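Local coordinates for chromosomal replication initiator protein DnaA (Aquifex aeolicus, PDB 1L8Q) that binds the chromosomal replication origin in its ATP-bound form to start and regulate bacterial DNA replication, using an AAA+ ATPase domain and a DNA-binding domain, at residues E28-N32 / E60-R64; Q232-F236 / Q318-I323; R140-K144 / F156-L161; Y96-L102 / H122-L127; G16-A22 / V162-D167. All coordinates share one frame. Residue numbers count along the deposited sequence, not the author numbering.

Interaction 1 (E28-N32 / E60-R64); sequences EALEN and EAKKR
Leu30 reaches from the last turn of helix 20-31 onto the C-terminal part of helix 50-63. With chi1 m and chi2 t, its CD1 lies 4.0 Å from Glu60 CB and its CD2 4.4 Å from Ala61 CB; the CA atoms of Leu30 and Ala61, 7.1 Å apart, set the register. Residues 28-30 and 60-63 are helical, and Asn32 leaves the first helix at phi/psi -143/50. The two helices belong to the AAA+ ATPase core, and helix 50-63 begins at the nucleotide-binding residues Lys50, Thr51 and His52. Beside the small apolar patch runs a salt-bridge network. Arg64, chi1 m, lays one guanidinium face against Leu30 CB, which is 4.3 Å from Arg64 NH2. Glu31 (m, m) comes in near the guanidinium plane: Arg64 NH2 gives Glu31 OE2 a very short 2.4 Å hydrogen bond, and Arg64 NH1 a weak 3.0 Å one. Arg64 NH1 also bonds Glu60 OE1 at 2.8 Å, while Lys63 NZ makes a weak 3.3 Å salt-bridge bond to Glu60 OE2.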
# COMPACT_ATOMS: atom_id res chain seq x y z
N GLU A 28 17.24 4.56 18.11
CA GLU A 28 17.55 5.46 19.20
C GLU A 28 16.54 5.25 20.33
O GLU A 28 16.90 5.22 21.50
CB GLU A 28 17.48 6.91 18.72
CG GLU A 28 18.81 7.51 18.27
CD GLU A 28 18.66 8.51 17.12
OE1 GLU A 28 19.64 8.68 16.37
OE2 GLU A 28 17.58 9.12 16.96
N ALA A 29 15.27 5.08 19.97
CA ALA A 29 14.22 4.94 20.96
C ALA A 29 14.34 3.65 21.80
O ALA A 29 13.97 3.62 22.97
CB ALA A 29 12.87 5.01 20.30
N LEU A 30 14.84 2.60 21.18
CA LEU A 30 14.99 1.34 21.87
C LEU A 30 16.05 1.43 22.95
O LEU A 30 16.00 0.71 23.95
CB LEU A 30 15.32 0.24 20.89
CG LEU A 30 14.08 -0.31 20.19
CD1 LEU A 30 14.49 -1.21 19.03
CD2 LEU A 30 13.21 -1.05 21.18
N GLU A 31 17.02 2.32 22.77
CA GLU A 31 18.08 2.48 23.73
C GLU A 31 17.70 3.40 24.88
O GLU A 31 18.41 3.47 25.88
CB GLU A 31 19.36 2.97 23.04
CG GLU A 31 20.09 1.86 22.30
CD GLU A 31 20.02 0.52 23.05
OE1 GLU A 31 20.69 0.37 24.11
OE2 GLU A 31 19.28 -0.38 22.58
N ASN A 32 16.60 4.11 24.72
CA ASN A 32 16.08 4.95 25.78
C ASN A 32 14.55 4.93 25.81
O ASN A 32 13.90 5.97 25.87
CB ASN A 32 16.62 6.38 25.67
CG ASN A 32 16.70 7.08 27.03
OD1 ASN A 32 15.71 7.13 27.79
ND2 ASN A 32 17.89 7.60 27.36
N GLU A 60 12.43 -6.81 19.55
CA GLU A 60 13.62 -6.39 20.29
C GLU A 60 13.28 -6.13 21.74
O GLU A 60 13.94 -6.66 22.64
CB GLU A 60 14.20 -5.12 19.69
CG GLU A 60 15.50 -5.31 18.96
CD GLU A 60 16.63 -5.73 19.87
OE1 GLU A 60 17.01 -4.93 20.75
OE2 GLU A 60 17.13 -6.87 19.72
N ALA A 61 12.28 -5.29 21.97
CA ALA A 61 11.91 -4.94 23.33
C ALA A 61 11.55 -6.19 24.13
O ALA A 61 11.80 -6.27 25.34
CB ALA A 61 10.77 -3.94 23.33
N LYS A 62 10.98 -7.18 23.46
CA LYS A 62 10.57 -8.39 24.16
C LYS A 62 11.78 -9.25 24.47
O LYS A 62 11.89 -9.82 25.56
CB LYS A 62 9.56 -9.19 23.33
CG LYS A 62 8.92 -10.31 24.11
CD LYS A 62 7.75 -10.91 23.36
CE LYS A 62 8.23 -11.86 22.28
NZ LYS A 62 7.16 -12.80 21.88
N LYS A 63 12.68 -9.34 23.51
CA LYS A 63 13.89 -10.11 23.67
C LYS A 63 14.74 -9.50 24.78
O LYS A 63 15.62 -10.15 25.33
CB LYS A 63 14.66 -10.15 22.34
CG LYS A 63 16.14 -10.48 22.43
CD LYS A 63 16.74 -10.69 21.04
CE LYS A 63 15.93 -9.95 19.98
NZ LYS A 63 16.59 -9.93 18.64
N ARG A 64 14.46 -8.24 25.11
CA ARG A 64 15.19 -7.55 26.16
C ARG A 64 14.47 -7.68 27.49
O ARG A 64 15.03 -7.33 28.54
CB ARG A 64 15.40 -6.08 25.81
CG ARG A 64 16.65 -5.84 25.00
CD ARG A 64 16.47 -4.88 23.84
NE ARG A 64 16.71 -3.49 24.21
CZ ARG A 64 17.57 -2.70 23.59
NH1 ARG A 64 18.28 -3.16 22.56
NH2 ARG A 64 17.72 -1.45 24.00

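Interaction 2 (Q232-F236 / Q318-I323); sequences QIVEF and QAFDKI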
# COMPACT_ATOMS: atom_id res chain seq x y z
N GLN A 232 -4.70 -4.40 -29.73
CA GLN A 232 -5.83 -4.85 -30.52
C GLN A 232 -7.08 -4.09 -30.10
O GLN A 232 -7.91 -3.76 -30.93
CB GLN A 232 -6.05 -6.35 -30.34
CG GLN A 232 -5.28 -7.24 -31.30
CD GLN A 232 -5.64 -8.71 -31.15
OE1 GLN A 232 -5.02 -9.43 -30.36
NE2 GLN A 232 -6.66 -9.15 -31.88
N ILE A 233 -7.20 -3.81 -28.81
CA ILE A 233 -8.34 -3.05 -28.32
C ILE A 233 -8.30 -1.62 -28.84
O ILE A 233 -9.34 -1.04 -29.17
CB ILE A 233 -8.42 -3.11 -26.79
CG1 ILE A 233 -9.07 -4.42 -26.35
CG2 ILE A 233 -9.22 -1.94 -26.26
CD1 ILE A 233 -9.14 -4.61 -24.88
N VAL A 234 -7.11 -1.06 -28.94
CA VAL A 234 -6.96 0.28 -29.48
C VAL A 234 -7.37 0.28 -30.95
O VAL A 234 -8.13 1.14 -31.39
CB VAL A 234 -5.54 0.83 -29.30
CG1 VAL A 234 -5.38 2.15 -30.06
CG2 VAL A 234 -5.25 1.04 -27.82
N GLU A 235 -6.87 -0.70 -31.71
CA GLU A 235 -7.28 -0.85 -33.11
C GLU A 235 -8.80 -0.91 -33.17
O GLU A 235 -9.41 -0.34 -34.07
CB GLU A 235 -6.73 -2.14 -33.71
CG GLU A 235 -5.24 -2.16 -34.00
CD GLU A 235 -4.75 -3.53 -34.45
OE1 GLU A 235 -5.51 -4.53 -34.32
OE2 GLU A 235 -3.60 -3.62 -34.94
N PHE A 236 -9.40 -1.61 -32.22
CA PHE A 236 -10.84 -1.80 -32.22
C PHE A 236 -11.58 -0.48 -32.04
O PHE A 236 -12.39 -0.10 -32.88
CB PHE A 236 -11.26 -2.79 -31.15
CG PHE A 236 -12.73 -2.99 -31.07
CD1 PHE A 236 -13.39 -3.70 -32.05
CD2 PHE A 236 -13.45 -2.45 -30.02
CE1 PHE A 236 -14.75 -3.87 -31.99
CE2 PHE A 236 -14.81 -2.63 -29.95
CZ PHE A 236 -15.46 -3.34 -30.94
N GLN A 318 -17.97 -7.08 -28.13
CA GLN A 318 -17.27 -7.23 -29.39
C GLN A 318 -15.76 -7.40 -29.15
O GLN A 318 -15.16 -8.36 -29.63
CB GLN A 318 -17.55 -6.05 -30.31
CG GLN A 318 -19.00 -5.98 -30.78
CD GLN A 318 -19.44 -7.25 -31.52
OE1 GLN A 318 -18.83 -7.64 -32.51
NE2 GLN A 318 -20.53 -7.86 -31.05
N ALA A 319 -15.18 -6.47 -28.40
CA ALA A 319 -13.77 -6.57 -28.03
C ALA A 319 -13.43 -7.97 -27.51
O ALA A 319 -12.43 -8.56 -27.91
CB ALA A 319 -13.42 -5.53 -26.99
N PHE A 320 -14.27 -8.52 -26.64
CA PHE A 320 -14.03 -9.85 -26.10
C PHE A 320 -13.95 -10.92 -27.20
O PHE A 320 -12.96 -11.65 -27.31
CB PHE A 320 -15.10 -10.23 -25.09
CG PHE A 320 -14.99 -11.63 -24.59
CD1 PHE A 320 -14.16 -11.94 -23.54
CD2 PHE A 320 -15.73 -12.64 -25.17
CE1 PHE A 320 -14.07 -13.22 -23.07
CE2 PHE A 320 -15.64 -13.92 -24.70
CZ PHE A 320 -14.81 -14.21 -23.65
N ASP A 321 -15.00 -11.00 -28.01
CA ASP A 321 -15.06 -11.98 -29.09
C ASP A 321 -13.93 -11.82 -30.11
O ASP A 321 -13.51 -12.80 -30.72
CB ASP A 321 -16.41 -11.86 -29.82
CG ASP A 321 -17.58 -12.37 -29.00
OD1 ASP A 321 -17.35 -12.98 -27.93
OD2 ASP A 321 -18.76 -12.22 -29.36
N LYS A 322 -13.46 -10.60 -30.29
CA LYS A 322 -12.45 -10.33 -31.31
C LYS A 322 -11.02 -10.40 -30.79
O LYS A 322 -10.10 -10.70 -31.54
CB LYS A 322 -12.68 -8.97 -31.97
CG LYS A 322 -14.11 -8.74 -32.47
CD LYS A 322 -14.29 -9.24 -33.89
CE LYS A 322 -15.66 -8.85 -34.43
NZ LYS A 322 -16.74 -9.66 -33.81
N ILE A 323 -10.83 -10.12 -29.51
CA ILE A 323 -9.49 -10.03 -28.96
C ILE A 323 -9.15 -11.03 -27.86
O ILE A 323 -7.99 -11.25 -27.58
CB ILE A 323 -9.22 -8.59 -28.50
CG1 ILE A 323 -9.26 -7.65 -29.71
CG2 ILE A 323 -7.88 -8.49 -27.78
CD1 ILE A 323 -9.63 -6.20 -29.38
O HOH W 1 -5.46 -12.06 -29.60
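This is helix-helix packing inside domain IV, the dsDNA-binding domain with its helix-turn-helix: the C-terminal helix 308-323 lies across the long helix 216-241. The two short segments run at 129° to each other, nearer antiparallel than parallel, with axes 10.4 Å apart at closest approach. The main bump is Ile323. Its side chain drops into the hollow framed by Gln232, Ile233 and Phe236, and its CD1 pushes right to the backbone, 3.4 Å from Gln232 O and 3.5 Å from Ile233 N. The sides of the hollow close around it: Ile323 CD1 is 3.6 Å from Ile233 CG1 and 4.2 Å from Phe236 CB, and Ile323 CG1 is 3.5 Å from Gln232 CB. Phe236, chi1 t, is the bump going the other way. Its ring stretches over the opposite helix, CZ 3.5 Å from Gln318 CB, while Ala319, small enough to let the ring in close, puts its N over one ring face, 4.0 Å from Phe236 CZ. The polar end of Gln318 turns away, where its OE1 takes a 3.2 Å hydrogen bond from Lys322 NZ. Ile233 also packs on Leu267, Cys268 and Cys272 of helix 258-272, tying three helices together. Beside the packed side chains a water donates to Gln232 OE1 at 2.8 Å and, weakly, to Ile323 O at 3.3 Å.

Interaction 3 (R140-K144 / F156-L161); sequences RHPQK and FEGGIL
In the AAA+ domain this contact closes the run from strand 133-138 to edge strand 160-163: a 3-10 turn, 142-144, rests against the end of helix 150-157 and the first residues of the strand. His141 approaches the turn extended (phi/psi -59/146); Pro142 and Gln143 are helical. Place the CA atoms of Pro142 and Phe156 7.3 Å apart, and those of His141 and Leu161 8.0 Å apart. Pro142 wedges in the middle, its CG 4.4 Å from Phe156 CB (Phe156 chi1 m) and 4.0 Å from Leu161 CD2; it also packs on Phe41 of strand 40-43. His141 takes chi1 t and chi2 -82°, so its ring folds back over the turn: His141 ND1 accepts a 3.0 Å bond from Gln143 N, and NE2 lies 3.6 Å from Leu161 CD2 (chi1 m). Past the helix, Gly159 N bonds Phe156 O at 3.0 Å. At the surface Gln143 curls (m, m) to meet the outstretched Glu157 (m, t), and Gln143 NE2 donates a very short 2.5 Å hydrogen bond to Glu157 OE2.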
# COMPACT_ATOMS: atom_id res chain seq x y z
N ARG A 140 -0.71 7.74 6.32
CA ARG A 140 -0.74 9.16 6.00
C ARG A 140 -0.36 9.98 7.21
O ARG A 140 -0.47 9.52 8.34
CB ARG A 140 -2.12 9.56 5.49
CG ARG A 140 -3.21 9.46 6.52
CD ARG A 140 -4.58 9.35 5.93
NE ARG A 140 -4.64 8.32 4.91
CZ ARG A 140 -5.74 7.95 4.27
NH1 ARG A 140 -6.90 8.54 4.53
NH2 ARG A 140 -5.68 6.99 3.35
N HIS A 141 0.12 11.18 6.94
CA HIS A 141 0.53 12.15 7.96
C HIS A 141 -0.65 12.46 8.87
O HIS A 141 -1.78 12.47 8.42
CB HIS A 141 0.97 13.43 7.23
CG HIS A 141 1.69 14.41 8.10
ND1 HIS A 141 1.03 15.29 8.93
CD2 HIS A 141 3.01 14.65 8.25
CE1 HIS A 141 1.93 16.02 9.58
NE2 HIS A 141 3.14 15.65 9.18
N PRO A 142 -0.41 12.70 10.15
CA PRO A 142 -1.51 13.06 11.07
C PRO A 142 -2.40 14.18 10.51
O PRO A 142 -3.62 14.07 10.64
CB PRO A 142 -0.78 13.51 12.32
CG PRO A 142 0.51 12.71 12.29
CD PRO A 142 0.89 12.61 10.84
N GLN A 143 -1.83 15.19 9.87
CA GLN A 143 -2.62 16.29 9.31
C GLN A 143 -3.63 15.80 8.28
O GLN A 143 -4.48 16.56 7.85
CB GLN A 143 -1.71 17.36 8.64
CG GLN A 143 -0.96 18.30 9.62
CD GLN A 143 -1.90 19.00 10.62
OE1 GLN A 143 -2.57 19.99 10.26
NE2 GLN A 143 -1.94 18.51 11.87
N LYS A 144 -3.53 14.54 7.88
CA LYS A 144 -4.43 14.00 6.88
C LYS A 144 -5.37 12.98 7.48
O LYS A 144 -6.18 12.38 6.77
CB LYS A 144 -3.66 13.38 5.74
CG LYS A 144 -2.73 14.37 5.05
CD LYS A 144 -2.66 14.12 3.55
CE LYS A 144 -1.49 14.88 2.92
NZ LYS A 144 -0.22 14.08 2.92
N PHE A 156 0.01 13.39 18.84
CA PHE A 156 0.94 12.75 17.94
C PHE A 156 1.98 13.81 17.54
O PHE A 156 3.17 13.53 17.42
CB PHE A 156 0.24 12.26 16.67
CG PHE A 156 -0.86 11.24 16.91
CD1 PHE A 156 -0.96 10.56 18.11
CD2 PHE A 156 -1.78 10.96 15.92
CE1 PHE A 156 -1.96 9.62 18.32
CE2 PHE A 156 -2.78 10.02 16.12
CZ PHE A 156 -2.87 9.35 17.32
N GLU A 157 1.53 15.03 17.35
CA GLU A 157 2.43 16.02 16.83
C GLU A 157 3.41 16.53 17.86
O GLU A 157 4.37 17.24 17.52
CB GLU A 157 1.67 17.12 16.13
CG GLU A 157 1.44 16.78 14.68
CD GLU A 157 0.38 17.62 14.03
OE1 GLU A 157 0.02 18.67 14.61
OE2 GLU A 157 -0.09 17.23 12.93
N GLY A 158 3.22 16.11 19.10
CA GLY A 158 4.13 16.47 20.15
C GLY A 158 5.34 15.55 20.11
O GLY A 158 6.36 15.81 20.73
N GLY A 159 5.25 14.48 19.35
CA GLY A 159 6.36 13.54 19.31
C GLY A 159 7.29 13.70 18.12
O GLY A 159 7.73 14.82 17.81
N ILE A 160 7.60 12.59 17.46
CA ILE A 160 8.40 12.62 16.25
C ILE A 160 7.70 11.93 15.09
O ILE A 160 7.29 10.77 15.19
CB ILE A 160 9.83 12.05 16.49
CG1 ILE A 160 10.64 12.10 15.19
CG2 ILE A 160 9.77 10.63 17.03
CD1 ILE A 160 12.15 12.22 15.41
N LEU A 161 7.54 12.66 14.00
CA LEU A 161 6.87 12.16 12.81
C LEU A 161 7.90 11.87 11.75
O LEU A 161 8.66 12.75 11.39
CB LEU A 161 5.92 13.22 12.26
CG LEU A 161 4.54 13.34 12.89
CD1 LEU A 161 4.57 13.03 14.35
CD2 LEU A 161 3.93 14.73 12.60

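Interaction 4 (Y96-L102 / H122-L127); sequences YKSVDLL and HIFNTL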
# COMPACT_ATOMS: atom_id res chain seq x y z
N TYR A 96 -3.77 -2.76 28.13
CA TYR A 96 -3.04 -1.80 27.34
C TYR A 96 -2.26 -0.80 28.18
O TYR A 96 -1.19 -0.35 27.78
CB TYR A 96 -3.99 -1.09 26.36
CG TYR A 96 -4.23 -1.89 25.12
CD1 TYR A 96 -3.34 -1.85 24.06
CD2 TYR A 96 -5.33 -2.74 25.02
CE1 TYR A 96 -3.54 -2.61 22.92
CE2 TYR A 96 -5.54 -3.51 23.88
CZ TYR A 96 -4.63 -3.44 22.83
OH TYR A 96 -4.82 -4.20 21.69
N LYS A 97 -2.79 -0.49 29.37
CA LYS A 97 -2.18 0.53 30.21
C LYS A 97 -0.93 0.04 30.92
O LYS A 97 -0.18 0.82 31.51
CB LYS A 97 -3.19 1.07 31.23
CG LYS A 97 -4.11 2.11 30.65
CD LYS A 97 -5.17 2.53 31.62
CE LYS A 97 -6.18 3.44 30.93
NZ LYS A 97 -7.37 3.69 31.77
N SER A 98 -0.67 -1.25 30.82
CA SER A 98 0.39 -1.85 31.60
C SER A 98 1.63 -2.26 30.82
O SER A 98 2.49 -2.92 31.36
CB SER A 98 -0.13 -3.09 32.29
OG SER A 98 0.08 -4.19 31.44
N VAL A 99 1.72 -1.89 29.56
CA VAL A 99 2.85 -2.34 28.77
C VAL A 99 4.04 -1.39 28.87
O VAL A 99 3.91 -0.28 29.35
CB VAL A 99 2.47 -2.53 27.28
CG1 VAL A 99 1.39 -3.58 27.14
CG2 VAL A 99 2.01 -1.22 26.69
N ASP A 100 5.21 -1.85 28.43
CA ASP A 100 6.37 -0.98 28.31
C ASP A 100 6.42 -0.42 26.88
O ASP A 100 7.05 0.60 26.63
CB ASP A 100 7.67 -1.76 28.54
CG ASP A 100 7.70 -2.49 29.87
OD1 ASP A 100 7.47 -1.86 30.93
OD2 ASP A 100 7.97 -3.71 29.96
N LEU A 101 5.75 -1.10 25.96
CA LEU A 101 5.81 -0.74 24.54
C LEU A 101 4.48 -1.02 23.85
O LEU A 101 4.09 -2.17 23.72
CB LEU A 101 6.89 -1.59 23.85
CG LEU A 101 7.66 -0.99 22.65
CD1 LEU A 101 8.01 -2.03 21.59
CD2 LEU A 101 6.96 0.22 21.99
N LEU A 102 3.80 0.02 23.40
CA LEU A 102 2.56 -0.15 22.67
C LEU A 102 2.81 0.14 21.18
O LEU A 102 3.41 1.16 20.81
CB LEU A 102 1.48 0.77 23.24
CG LEU A 102 0.24 0.98 22.38
CD1 LEU A 102 -0.39 -0.32 22.08
CD2 LEU A 102 -0.75 1.87 23.08
N HIS A 122 -7.04 7.74 26.48
CA HIS A 122 -6.81 7.48 27.88
C HIS A 122 -5.65 6.53 28.06
O HIS A 122 -4.80 6.74 28.93
CB HIS A 122 -8.08 7.04 28.57
CG HIS A 122 -9.11 8.12 28.64
ND1 HIS A 122 -9.10 9.08 29.63
CD2 HIS A 122 -10.13 8.43 27.82
CE1 HIS A 122 -10.10 9.92 29.43
NE2 HIS A 122 -10.74 9.55 28.33
N ILE A 123 -5.57 5.51 27.21
CA ILE A 123 -4.43 4.59 27.26
C ILE A 123 -3.14 5.34 26.89
O ILE A 123 -2.12 5.20 27.56
CB ILE A 123 -4.65 3.42 26.31
CG1 ILE A 123 -5.77 2.52 26.83
CG2 ILE A 123 -3.38 2.60 26.17
CD1 ILE A 123 -6.18 1.43 25.84
N PHE A 124 -3.20 6.13 25.83
CA PHE A 124 -2.06 6.95 25.40
C PHE A 124 -1.51 7.84 26.57
O PHE A 124 -0.31 7.78 26.90
CB PHE A 124 -2.49 7.83 24.23
CG PHE A 124 -1.38 8.62 23.61
CD1 PHE A 124 -0.83 8.24 22.39
CD2 PHE A 124 -0.89 9.75 24.23
CE1 PHE A 124 0.18 8.96 21.82
CE2 PHE A 124 0.14 10.49 23.66
CZ PHE A 124 0.67 10.10 22.45
N ASN A 125 -2.39 8.64 27.17
CA ASN A 125 -2.00 9.47 28.31
C ASN A 125 -1.30 8.67 29.41
O ASN A 125 -0.25 9.07 29.92
CB ASN A 125 -3.22 10.17 28.91
CG ASN A 125 -3.28 11.62 28.55
OD1 ASN A 125 -3.20 12.50 29.43
ND2 ASN A 125 -3.44 11.90 27.25
N THR A 126 -1.90 7.55 29.80
CA THR A 126 -1.35 6.74 30.88
C THR A 126 0.07 6.32 30.55
O THR A 126 1.00 6.59 31.30
CB THR A 126 -2.22 5.49 31.14
OG1 THR A 126 -3.47 5.88 31.71
CG2 THR A 126 -1.60 4.64 32.23
N LEU A 127 0.23 5.64 29.42
CA LEU A 127 1.54 5.20 29.03
C LEU A 127 2.48 6.40 28.99
O LEU A 127 3.63 6.33 29.42
CB LEU A 127 1.50 4.51 27.68
CG LEU A 127 0.71 3.20 27.67
CD1 LEU A 127 0.75 2.58 26.30
CD2 LEU A 127 1.26 2.23 28.71
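His122 starts the walk along helix 114-129 with its backbone: its O is 4.1 Å from Lys97 CE, while the imidazole leads away. One step on, Ile123 makes the closest backbone approach, its CA 5.5 Å from that of Lys97. Its side chain spans two elements: CD1 meets Tyr96 CB at 3.4 Å and CG2 meets Leu102 CD2 at 4.1 Å. A turn later Thr126 supports the extended Lys97 chain, its OG1 3.7 Å from Lys97 CE, and returns a 3.2 Å hydrogen bond to His122 O. Leu127 is wrapped by the bend 97-102: CD2 lies 3.4 Å from Lys97 O and 3.7 Å from Val99 O, CD1 3.6 Å from Leu102 CB and 4.0 Å from Val99 CG2. The helix thus packs onto the first strand of its own beta-alpha-beta unit, 101-105 to 133-138, and onto the end of helix 89-97. Methyl and methylene groups make most of the contact, some against backbone carbonyl oxygens, so the fit rests mainly on apolar burial, Lys97 contributing mainly its aliphatic stem.

Interaction 5 (G16-A22 / V162-D167); sequences GEGNRLA and VEIELD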
# COMPACT_ATOMS: atom_id res chain seq x y z
N GLY A 16 18.12 2.03 3.53
CA GLY A 16 18.45 2.87 2.39
C GLY A 16 18.06 4.30 2.74
O GLY A 16 17.46 4.55 3.81
N GLU A 17 18.36 5.25 1.89
CA GLU A 17 18.08 6.61 2.33
C GLU A 17 16.59 6.93 2.43
O GLU A 17 16.21 7.98 2.93
CB GLU A 17 18.92 7.66 1.58
CG GLU A 17 20.21 8.03 2.37
CD GLU A 17 20.03 9.28 3.27
OE1 GLU A 17 18.89 9.51 3.82
OE2 GLU A 17 21.01 10.06 3.40
N GLY A 18 15.77 5.98 2.04
CA GLY A 18 14.34 6.19 2.09
C GLY A 18 13.71 5.76 3.40
O GLY A 18 12.57 6.13 3.65
N ASN A 19 14.42 4.99 4.21
CA ASN A 19 13.86 4.50 5.47
C ASN A 19 14.81 4.66 6.64
O ASN A 19 14.56 4.17 7.74
CB ASN A 19 13.41 3.04 5.34
CG ASN A 19 14.52 2.12 4.76
OD1 ASN A 19 14.22 1.05 4.21
ND2 ASN A 19 15.77 2.53 4.89
N ARG A 20 15.90 5.37 6.40
CA ARG A 20 16.93 5.60 7.40
C ARG A 20 16.42 6.33 8.65
O ARG A 20 16.61 5.84 9.77
CB ARG A 20 18.08 6.38 6.77
CG ARG A 20 19.42 6.15 7.41
CD ARG A 20 20.51 7.01 6.82
NE ARG A 20 21.28 7.67 7.86
CZ ARG A 20 21.90 8.84 7.73
NH1 ARG A 20 21.86 9.51 6.58
NH2 ARG A 20 22.58 9.34 8.75
N LEU A 21 15.80 7.51 8.46
CA LEU A 21 15.24 8.28 9.58
C LEU A 21 14.43 7.36 10.49
O LEU A 21 14.77 7.17 11.65
CB LEU A 21 14.32 9.38 9.07
CG LEU A 21 14.43 10.80 9.61
CD1 LEU A 21 13.10 11.47 9.48
CD2 LEU A 21 14.89 10.80 11.02
N ALA A 22 13.35 6.81 9.95
CA ALA A 22 12.49 5.95 10.72
C ALA A 22 13.33 4.91 11.44
O ALA A 22 13.22 4.74 12.65
CB ALA A 22 11.49 5.28 9.81
N VAL A 162 7.92 10.66 11.23
CA VAL A 162 8.88 10.33 10.19
C VAL A 162 8.26 9.56 9.02
O VAL A 162 7.68 8.50 9.19
CB VAL A 162 10.08 9.55 10.75
CG1 VAL A 162 10.55 10.16 12.05
CG2 VAL A 162 9.71 8.15 10.99
N GLU A 163 8.39 10.12 7.84
CA GLU A 163 7.90 9.50 6.63
C GLU A 163 8.82 8.34 6.25
O GLU A 163 10.00 8.42 6.43
CB GLU A 163 7.89 10.54 5.52
CG GLU A 163 7.30 10.09 4.21
CD GLU A 163 7.07 11.26 3.26
OE1 GLU A 163 7.68 12.34 3.51
OE2 GLU A 163 6.28 11.11 2.29
N ILE A 164 8.27 7.27 5.73
CA ILE A 164 9.09 6.14 5.33
C ILE A 164 8.85 5.78 3.88
O ILE A 164 7.72 5.81 3.40
CB ILE A 164 8.84 4.95 6.27
CG1 ILE A 164 9.79 3.81 5.99
CG2 ILE A 164 7.39 4.48 6.19
CD1 ILE A 164 9.51 2.63 6.83
N GLU A 165 9.92 5.49 3.16
CA GLU A 165 9.81 5.15 1.74
C GLU A 165 10.66 3.94 1.40
O GLU A 165 11.68 3.67 2.03
CB GLU A 165 10.24 6.33 0.83
CG GLU A 165 9.15 7.35 0.53
CD GLU A 165 9.69 8.74 0.14
OE1 GLU A 165 8.86 9.61 -0.25
OE2 GLU A 165 10.92 8.99 0.21
N LEU A 166 10.22 3.20 0.39
CA LEU A 166 10.99 2.09 -0.12
C LEU A 166 11.65 2.53 -1.42
O LEU A 166 11.05 2.43 -2.48
CB LEU A 166 10.10 0.90 -0.36
CG LEU A 166 10.88 -0.41 -0.46
CD1 LEU A 166 11.26 -0.85 0.93
CD2 LEU A 166 10.04 -1.47 -1.13
N ASP A 167 12.87 3.02 -1.32
CA ASP A 167 13.57 3.55 -2.47
C ASP A 167 14.16 2.47 -3.39
O ASP A 167 14.26 1.30 -3.02
CB ASP A 167 14.65 4.54 -2.02
CG ASP A 167 15.91 3.86 -1.46
OD1 ASP A 167 15.96 2.62 -1.37
OD2 ASP A 167 16.91 4.50 -1.07
O HOH W 2 19.49 4.18 -0.54
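A mixed backbone and side-chain contact joins the loop ahead of helix 20-31, and that helix's first turn, to the end of strand 160-163, an outermost strand of the parallel AAA+ sheet, and the chain that follows it. A direct hydrogen bond runs from Glu165 N to Gly18 O, 2.8 Å. Glycine matters there: the CA atoms of Gly18 and Glu165 are just 4.7 Å apart, and a CB on residue 18 would clash with Glu165 O. Farther along, the helix settles on the strand through apolar groups: Ala22 CB lies 3.6 Å from Val162 CG2 and Leu21 CD1 3.8 Å from Val162 CB. Just before the helix, Asn19 CB lies 3.8 Å from Ile164 CG1. At the other end a water bridges the gap, accepting from Glu17 N at 2.9 Å and donating to Asp167 OD2 at 2.7 Å. Asp167 is the N-cap of helix 168-181, its side chain capping a backbone N there and its OD1 also bonded to Thr170. Asn19 and Leu166 touch the bound ADP, and Ile164 packs on Thr48 and Lys50 of the P-loop, so the contact forms part of the wall of the nucleotide pocket of this AAA+ ATPase.

How the interactions relate
Interactions 1, 3, 4 and 5 belong to the AAA+ domain; interaction 2 stands apart in domain IV, its centre 44 to 59 Å from theirs. Along the chain, interaction 5 closes a large loop that encloses 1, then 4, then 3, and interaction 2 follows. Interactions 1 and 5 use the two ends of helix 20-31, with centres 20 Å apart, while 3 and 5 share strand 160-163. Interaction 1 touches 4 through Ala61 CB and Leu101 CD1 (3.8 Å), and 3 touches 4 through Phe156 CE1 and Phe124 CE1 (4.2 Å). Interactions 1, 4 and 3 thus form a chain of touching contacts, and 5 joins them through helix 20-31 and strand 160-163, all away from the dsDNA-binding helices.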